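Local structure of endoglycosidase (Bacteroides thetaiotaomicron, 6Q64) at residues A[51-54]-A[55-58]; A[57-60]-A[61-64]; A[118-121]-A[122-126]. The protein probably hydrolyses O-glycosidic bonds in complex N-glycans, as a family 18 glycoside hydrolase of a gut Bacteroides. The protein carries 1 engineered substitution. One frame throughout, in Å; residues are numbered along the deposited sequence.

Contact 1 (A[51-54]-A[55-58])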
loop_
_atom_site.group_PDB
_atom_site.type_symbol
_atom_site.label_atom_id
_atom_site.label_comp_id
_atom_site.label_asym_id
_atom_site.label_seq_id
_atom_site.Cartn_x
_atom_site.Cartn_y
_atom_site.Cartn_z
ATOM N N LEU A 51 -22.928 -6.861 15.880
ATOM C CA LEU A 51 -23.714 -6.076 14.885
ATOM C C LEU A 51 -25.119 -6.652 14.730
ATOM O O LEU A 51 -25.291 -7.842 14.875
ATOM C CB LEU A 51 -23.013 -6.159 13.525
ATOM C CG LEU A 51 -21.550 -5.715 13.450
ATOM C CD1 LEU A 51 -21.000 -6.016 12.067
ATOM C CD2 LEU A 51 -21.377 -4.231 13.751
ATOM N N THR A 52 -26.077 -5.845 14.322
ATOM C CA THR A 52 -27.413 -6.347 13.932
ATOM C C THR A 52 -27.285 -7.076 12.603
ATOM O O THR A 52 -26.337 -6.881 11.843
ATOM C CB THR A 52 -28.430 -5.204 13.903
ATOM O OG1 THR A 52 -27.874 -4.026 13.306
ATOM C CG2 THR A 52 -28.874 -4.859 15.304
ATOM N N PRO A 53 -28.239 -7.963 12.275
ATOM C CA PRO A 53 -28.458 -8.374 10.890
ATOM C C PRO A 53 -28.232 -7.282 9.827
ATOM O O PRO A 53 -27.497 -7.535 8.895
ATOM C CB PRO A 53 -29.937 -8.784 10.951
ATOM C CG PRO A 53 -30.052 -9.447 12.299
ATOM C CD PRO A 53 -29.126 -8.662 13.208
ATOM N N THR A 54 -28.851 -6.104 9.942
ATOM C CA THR A 54 -28.794 -5.136 8.817
ATOM C C THR A 54 -27.343 -4.681 8.627
ATOM O O THR A 54 -26.987 -4.321 7.507
ATOM C CB THR A 54 -29.804 -3.969 8.874
ATOM O OG1 THR A 54 -29.183 -2.847 9.491
ATOM C CG2 THR A 54 -31.130 -4.280 9.529
HETATM N N MSE A 55 -26.497 -4.712 9.672
HETATM C CA MSE A 55 -25.121 -4.252 9.510
HETATM C C MSE A 55 -24.168 -5.394 9.186
HETATM O O MSE A 55 -23.101 -5.170 8.627
HETATM C CB MSE A 55 -24.573 -3.556 10.752
HETATM C CG MSE A 55 -25.204 -2.241 11.051
HETATM SE SE MSE A 55 -24.691 -0.905 9.750
HETATM C CE MSE A 55 -26.551 -0.984 9.300
ATOM N N ARG A 56 -24.527 -6.602 9.598
ATOM C CA ARG A 56 -23.869 -7.796 9.103
ATOM C C ARG A 56 -23.950 -7.835 7.566
ATOM O O ARG A 56 -22.880 -7.986 6.937
ATOM C CB ARG A 56 -24.506 -9.033 9.744
ATOM C CG ARG A 56 -23.615 -9.684 10.789
ATOM C CD ARG A 56 -24.318 -10.096 12.064
ATOM N NE ARG A 56 -25.198 -11.236 11.878
ATOM C CZ ARG A 56 -26.081 -11.646 12.774
ATOM N NH1 ARG A 56 -26.184 -11.008 13.924
ATOM N NH2 ARG A 56 -26.848 -12.691 12.520
ATOM N N GLU A 57 -25.166 -7.698 7.020
ATOM C CA GLU A 57 -25.490 -7.781 5.579
ATOM C C GLU A 57 -24.783 -6.624 4.875
ATOM O O GLU A 57 -24.221 -6.853 3.784
ATOM C CB GLU A 57 -27.013 -7.809 5.351
ATOM C CG GLU A 57 -27.452 -7.820 3.868
ATOM C CD GLU A 57 -26.901 -8.911 2.926
ATOM O OE1 GLU A 57 -27.228 -10.115 3.138
ATOM O OE2 GLU A 57 -26.157 -8.569 1.948
ATOM N N TYR A 58 -24.784 -5.433 5.472
ATOM C CA TYR A 58 -24.137 -4.240 4.877
ATOM C C TYR A 58 -22.677 -4.583 4.617
ATOM O O TYR A 58 -22.217 -4.290 3.540
ATOM C CB TYR A 58 -24.178 -3.004 5.779
ATOM C CG TYR A 58 -23.219 -1.911 5.360
ATOM C CD1 TYR A 58 -23.371 -1.267 4.146
ATOM C CD2 TYR A 58 -22.113 -1.560 6.133
ATOM C CE1 TYR A 58 -22.484 -0.278 3.735
ATOM C CE2 TYR A 58 -21.212 -0.571 5.738
ATOM C CZ TYR A 58 -21.401 0.082 4.529
ATOM O OH TYR A 58 -20.562 1.077 4.101
#
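P53 and R56 sit on the first turn of helix 53-65 with their side chains side by side and pointing the same way. The CD edge of the proline ring lies over one face of the guanidinium, toward its rim, P53 CD 3.8 Å from R56 NH1, while L51 O comes in at the edge of the group, near its plane, and takes a weak, long hydrogen bond of 3.4 Å from R56 NH1. Bends at chi2 and chi3 (136° and 71°) carry the guanidinium back to the residues that lead into the helix.

T52 and M55, a selenomethionine, form a second side-by-side pair, with T52 OG1 3.9 Å from M55 CG. Beyond CG the selenomethionine curls, bent at chi2 and chi3, and crosses T54 so that M55 CE ends 3.2 Å from T54 OG1. On the buried flank, L51 CB meets M55 CB at 4.1 Å, and L51 also packs on L42.

T52 occupies the N-cap position without a capping bond from its side chain. Its carbonyl does the polar work instead: T52 O accepts R56 N at 2.9 Å and, weakly, M55 N. P53 suits the first helical position, where no backbone N-H is needed. The R56 charge stands at the positive end of the helix dipole, a placement that its nearness to L51 O and to the E48 side chain would probably ease.

Contact 2 (A[57-60]-A[61-64])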
loop_
_atom_site.group_PDB
_atom_site.type_symbol
_atom_site.label_atom_id
_atom_site.label_comp_id
_atom_site.label_asym_id
_atom_site.label_seq_id
_atom_site.Cartn_x
_atom_site.Cartn_y
_atom_site.Cartn_z
ATOM N N GLU A 57 -25.166 -7.698 7.020
ATOM C CA GLU A 57 -25.490 -7.781 5.579
ATOM C C GLU A 57 -24.783 -6.624 4.875
ATOM O O GLU A 57 -24.221 -6.853 3.784
ATOM C CB GLU A 57 -27.013 -7.809 5.351
ATOM C CG GLU A 57 -27.452 -7.820 3.868
ATOM C CD GLU A 57 -26.901 -8.911 2.926
ATOM O OE1 GLU A 57 -27.228 -10.115 3.138
ATOM O OE2 GLU A 57 -26.157 -8.569 1.948
ATOM N N TYR A 58 -24.784 -5.433 5.472
ATOM C CA TYR A 58 -24.137 -4.240 4.877
ATOM C C TYR A 58 -22.677 -4.583 4.617
ATOM O O TYR A 58 -22.217 -4.290 3.540
ATOM C CB TYR A 58 -24.178 -3.004 5.779
ATOM C CG TYR A 58 -23.219 -1.911 5.360
ATOM C CD1 TYR A 58 -23.371 -1.267 4.146
ATOM C CD2 TYR A 58 -22.113 -1.560 6.133
ATOM C CE1 TYR A 58 -22.484 -0.278 3.735
ATOM C CE2 TYR A 58 -21.212 -0.571 5.738
ATOM C CZ TYR A 58 -21.401 0.082 4.529
ATOM O OH TYR A 58 -20.562 1.077 4.101
ATOM N N PHE A 59 -21.951 -5.115 5.598
ATOM C CA PHE A 59 -20.480 -5.299 5.468
ATOM C C PHE A 59 -20.206 -6.525 4.592
ATOM O O PHE A 59 -19.075 -6.667 4.146
ATOM C CB PHE A 59 -19.786 -5.431 6.826
ATOM C CG PHE A 59 -19.623 -4.154 7.608
ATOM C CD1 PHE A 59 -18.846 -3.119 7.127
ATOM C CD2 PHE A 59 -20.208 -4.000 8.851
ATOM C CE1 PHE A 59 -18.680 -1.953 7.853
ATOM C CE2 PHE A 59 -20.029 -2.833 9.577
ATOM C CZ PHE A 59 -19.273 -1.806 9.078
ATOM N N ALA A 60 -21.204 -7.392 4.382
ATOM C CA ALA A 60 -21.120 -8.558 3.471
ATOM C C ALA A 60 -21.002 -8.044 2.030
ATOM O O ALA A 60 -20.153 -8.575 1.287
ATOM C CB ALA A 60 -22.311 -9.464 3.645
ATOM N N GLN A 61 -21.786 -7.031 1.662
ATOM C CA GLN A 61 -21.693 -6.388 0.334
ATOM C C GLN A 61 -20.354 -5.664 0.232
ATOM O O GLN A 61 -19.795 -5.627 -0.877
ATOM C CB GLN A 61 -22.789 -5.367 0.106
ATOM C CG GLN A 61 -24.120 -5.849 0.619
ATOM C CD GLN A 61 -25.015 -6.295 -0.498
ATOM O OE1 GLN A 61 -24.554 -6.916 -1.456
ATOM N NE2 GLN A 61 -26.297 -5.963 -0.366
ATOM N N ILE A 62 -19.861 -5.087 1.323
ATOM C CA ILE A 62 -18.557 -4.374 1.269
ATOM C C ILE A 62 -17.496 -5.422 0.960
ATOM O O ILE A 62 -16.685 -5.179 0.070
ATOM C CB ILE A 62 -18.251 -3.579 2.551
ATOM C CG1 ILE A 62 -19.285 -2.475 2.763
ATOM C CG2 ILE A 62 -16.849 -2.989 2.511
ATOM C CD1 ILE A 62 -19.464 -1.587 1.560
ATOM N N ARG A 63 -17.549 -6.548 1.665
ATOM C CA ARG A 63 -16.606 -7.677 1.503
ATOM C C ARG A 63 -16.669 -8.195 0.056
ATOM O O ARG A 63 -15.581 -8.522 -0.466
ATOM C CB ARG A 63 -16.894 -8.754 2.551
ATOM C CG ARG A 63 -15.964 -8.717 3.755
ATOM C CD ARG A 63 -16.188 -9.916 4.682
ATOM N NE ARG A 63 -17.151 -9.578 5.729
ATOM C CZ ARG A 63 -18.385 -10.047 5.840
ATOM N NH1 ARG A 63 -18.846 -10.970 5.018
ATOM N NH2 ARG A 63 -19.153 -9.604 6.819
ATOM N N GLU A 64 -17.867 -8.259 -0.552
ATOM C CA GLU A 64 -18.076 -8.662 -1.971
ATOM C C GLU A 64 -17.374 -7.654 -2.889
ATOM O O GLU A 64 -16.469 -8.039 -3.635
ATOM C CB GLU A 64 -19.563 -8.787 -2.320
ATOM C CG GLU A 64 -20.189 -10.120 -1.909
ATOM C CD GLU A 64 -19.745 -11.379 -2.669
ATOM O OE1 GLU A 64 -18.590 -11.866 -2.467
ATOM O OE2 GLU A 64 -20.569 -11.898 -3.461
#
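Y58 and I62 make the snug side of this turn. I62 CG1 lies over one face of the tyrosine ring, displaced toward the rim, in a CH-pi contact 4.0 Å from the Y58 ring centroid, and I62 CD1 reaches on to the hydroxyl, which bonds to D96. With CG1 anti to the carbonyl carbon (chi1 -63°), the isoleucine branch runs back over that ring.

R63 folds just as closely on the backbone: F59 O and A60 CA lie over one face of its guanidinium, R63 NH1 3.7 Å from A60 CA. Its NE bonds to V124 O and its NH2 forms a salt bridge to E48, so two outside partners fix the plane. A leucine here would probably leave V124 O and the E48 carboxylate without their mate.

The exposed side is looser. The E57 carboxylate and Q61 amide cross with their planes 76° apart, and E57 OE2 stands 3.5 Å from Q61 NE2 at an angle too poor for a hydrogen bond. E64 OE1 forms a salt bridge with K67.

Buried F59 settles the helix in the fold, packing on V124 and K125 just past helix 112-123; strand 72-76 of the parallel sheet follows in sequence.

Contact 3 (A[118-121]-A[122-126])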
loop_
_atom_site.group_PDB
_atom_site.type_symbol
_atom_site.label_atom_id
_atom_site.label_comp_id
_atom_site.label_asym_id
_atom_site.label_seq_id
_atom_site.Cartn_x
_atom_site.Cartn_y
_atom_site.Cartn_z
ATOM N N LEU A 118 -7.481 -4.533 13.956
ATOM C CA LEU A 118 -7.051 -5.339 12.796
ATOM C C LEU A 118 -8.007 -6.521 12.585
ATOM O O LEU A 118 -8.388 -6.751 11.424
ATOM C CB LEU A 118 -5.620 -5.813 13.048
ATOM C CG LEU A 118 -5.030 -6.676 11.937
ATOM C CD1 LEU A 118 -4.901 -5.862 10.663
ATOM C CD2 LEU A 118 -3.688 -7.262 12.341
ATOM N N LYS A 119 -8.382 -7.257 13.635
ATOM C CA LYS A 119 -9.214 -8.485 13.463
ATOM C C LYS A 119 -10.535 -8.067 12.796
ATOM O O LYS A 119 -11.005 -8.793 11.883
ATOM C CB LYS A 119 -9.396 -9.249 14.782
ATOM C CG LYS A 119 -10.324 -10.469 14.719
ATOM C CD LYS A 119 -9.981 -11.614 15.664
ATOM C CE LYS A 119 -8.690 -12.316 15.248
ATOM N NZ LYS A 119 -8.117 -13.158 16.332
ATOM N N PHE A 120 -11.085 -6.914 13.196
ATOM C CA PHE A 120 -12.406 -6.404 12.746
ATOM C C PHE A 120 -12.255 -5.930 11.296
ATOM O O PHE A 120 -12.997 -6.375 10.386
ATOM C CB PHE A 120 -12.908 -5.294 13.680
ATOM C CG PHE A 120 -14.288 -4.828 13.330
ATOM C CD1 PHE A 120 -14.484 -3.883 12.352
ATOM C CD2 PHE A 120 -15.397 -5.409 13.905
ATOM C CE1 PHE A 120 -15.763 -3.500 11.987
ATOM C CE2 PHE A 120 -16.677 -5.018 13.545
ATOM C CZ PHE A 120 -16.855 -4.064 12.585
ATOM N N PHE A 121 -11.277 -5.054 11.091
ATOM C CA PHE A 121 -10.826 -4.567 9.763
ATOM C C PHE A 121 -10.684 -5.719 8.762
ATOM O O PHE A 121 -11.104 -5.557 7.625
ATOM C CB PHE A 121 -9.486 -3.853 9.887
ATOM C CG PHE A 121 -9.061 -3.148 8.628
ATOM C CD1 PHE A 121 -9.841 -2.164 8.069
ATOM C CD2 PHE A 121 -7.869 -3.453 7.999
ATOM C CE1 PHE A 121 -9.426 -1.482 6.937
ATOM C CE2 PHE A 121 -7.469 -2.777 6.866
ATOM C CZ PHE A 121 -8.244 -1.784 6.342
ATOM N N GLN A 122 -10.086 -6.835 9.165
ATOM C CA GLN A 122 -9.848 -7.985 8.265
ATOM C C GLN A 122 -11.137 -8.761 8.030
ATOM O O GLN A 122 -11.439 -8.948 6.888
ATOM C CB GLN A 122 -8.768 -8.907 8.816
ATOM C CG GLN A 122 -7.371 -8.315 8.776
ATOM C CD GLN A 122 -6.445 -9.148 9.618
ATOM O OE1 GLN A 122 -6.872 -9.947 10.464
ATOM N NE2 GLN A 122 -5.157 -8.969 9.377
ATOM N N GLU A 123 -11.834 -9.212 9.072
ATOM C CA GLU A 123 -12.904 -10.253 9.009
ATOM C C GLU A 123 -14.283 -9.679 8.627
ATOM O O GLU A 123 -15.116 -10.418 8.055
ATOM C CB GLU A 123 -13.043 -10.906 10.380
ATOM C CG GLU A 123 -11.979 -11.950 10.683
ATOM C CD GLU A 123 -12.329 -12.916 11.815
ATOM O OE1 GLU A 123 -11.594 -13.912 11.990
ATOM O OE2 GLU A 123 -13.341 -12.676 12.520
ATOM N N VAL A 124 -14.561 -8.428 8.989
ATOM C CA VAL A 124 -15.909 -7.813 8.836
ATOM C C VAL A 124 -15.840 -6.861 7.649
ATOM O O VAL A 124 -16.622 -7.031 6.723
ATOM C CB VAL A 124 -16.362 -7.095 10.127
ATOM C CG1 VAL A 124 -17.578 -6.224 9.891
ATOM C CG2 VAL A 124 -16.632 -8.068 11.249
ATOM N N LYS A 125 -14.968 -5.866 7.721
ATOM C CA LYS A 125 -14.561 -5.075 6.542
ATOM C C LYS A 125 -13.693 -6.034 5.730
ATOM O O LYS A 125 -13.164 -6.990 6.332
ATOM C CB LYS A 125 -13.830 -3.832 7.041
ATOM C CG LYS A 125 -14.680 -2.934 7.920
ATOM C CD LYS A 125 -14.071 -1.568 8.160
ATOM C CE LYS A 125 -15.029 -0.445 7.833
ATOM N NZ LYS A 125 -14.291 0.818 7.613
ATOM N N GLY A 126 -13.501 -5.869 4.442
ATOM C CA GLY A 126 -12.646 -6.889 3.789
ATOM C C GLY A 126 -11.183 -6.492 3.790
ATOM O O GLY A 126 -10.503 -6.723 2.761
#
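The F120 ring carries V124 on one face: V124 CB stands over its centre, 4.0 Å from the F120 ring centroid and 11° off the normal, with the two methyls spread toward the rim and V124 CG1 3.5 Å from F120 CZ. K125 CG approaches the same ring obliquely, and K92 adds a cation-pi contact. F121 meets K125 too, its CD1 4.3 Å from K125 CD. This is the C-terminal end of helix 112-123, the crossover helix of a beta-alpha-beta unit in the TIM barrel, between strands 100-102 and 128-135.

F120 CG is anti to the backbone N (chi1 -175°), which swings the ring outward and toward the C-terminal end, where V124 can cover it. Elsewhere on the helix, the Q122 amide crosses L118 one turn before it, with Q122 NE2 3.4 Å from L118 CD1; that nitrogen bonds to N181 O and weakly to D183. K125 leads its amine away to D96 and the carbonyl of K92. K119 and E123 share the outer side, but their charged atoms are not in contact.

Where the helix ends, a single carbonyl takes two bonds: F120 O receives V124 N at 2.9 Å, in the carbonyl plane, and K125 N more weakly at 3.4 Å.

How the contacts relate
Contacts 1 and 2 overlap at E57 and Y58, the first at the entry to helix 53-65 and the second further along it. Contact 3 comes later in the chain, at the exit of helix 112-123. Each is local, joining residues three to five apart, so none closes a long loop, and none nests within or crosses another. In space they gather on one flank of the barrel. L51 of contact 1 joins all three, its CD1 packing 3.9 Å from F59 CD2 and 4.1 Å from V124 CG1. Together they tie helix 53-65, which leads to strand 72-76, to the turn preceding strand 128-135.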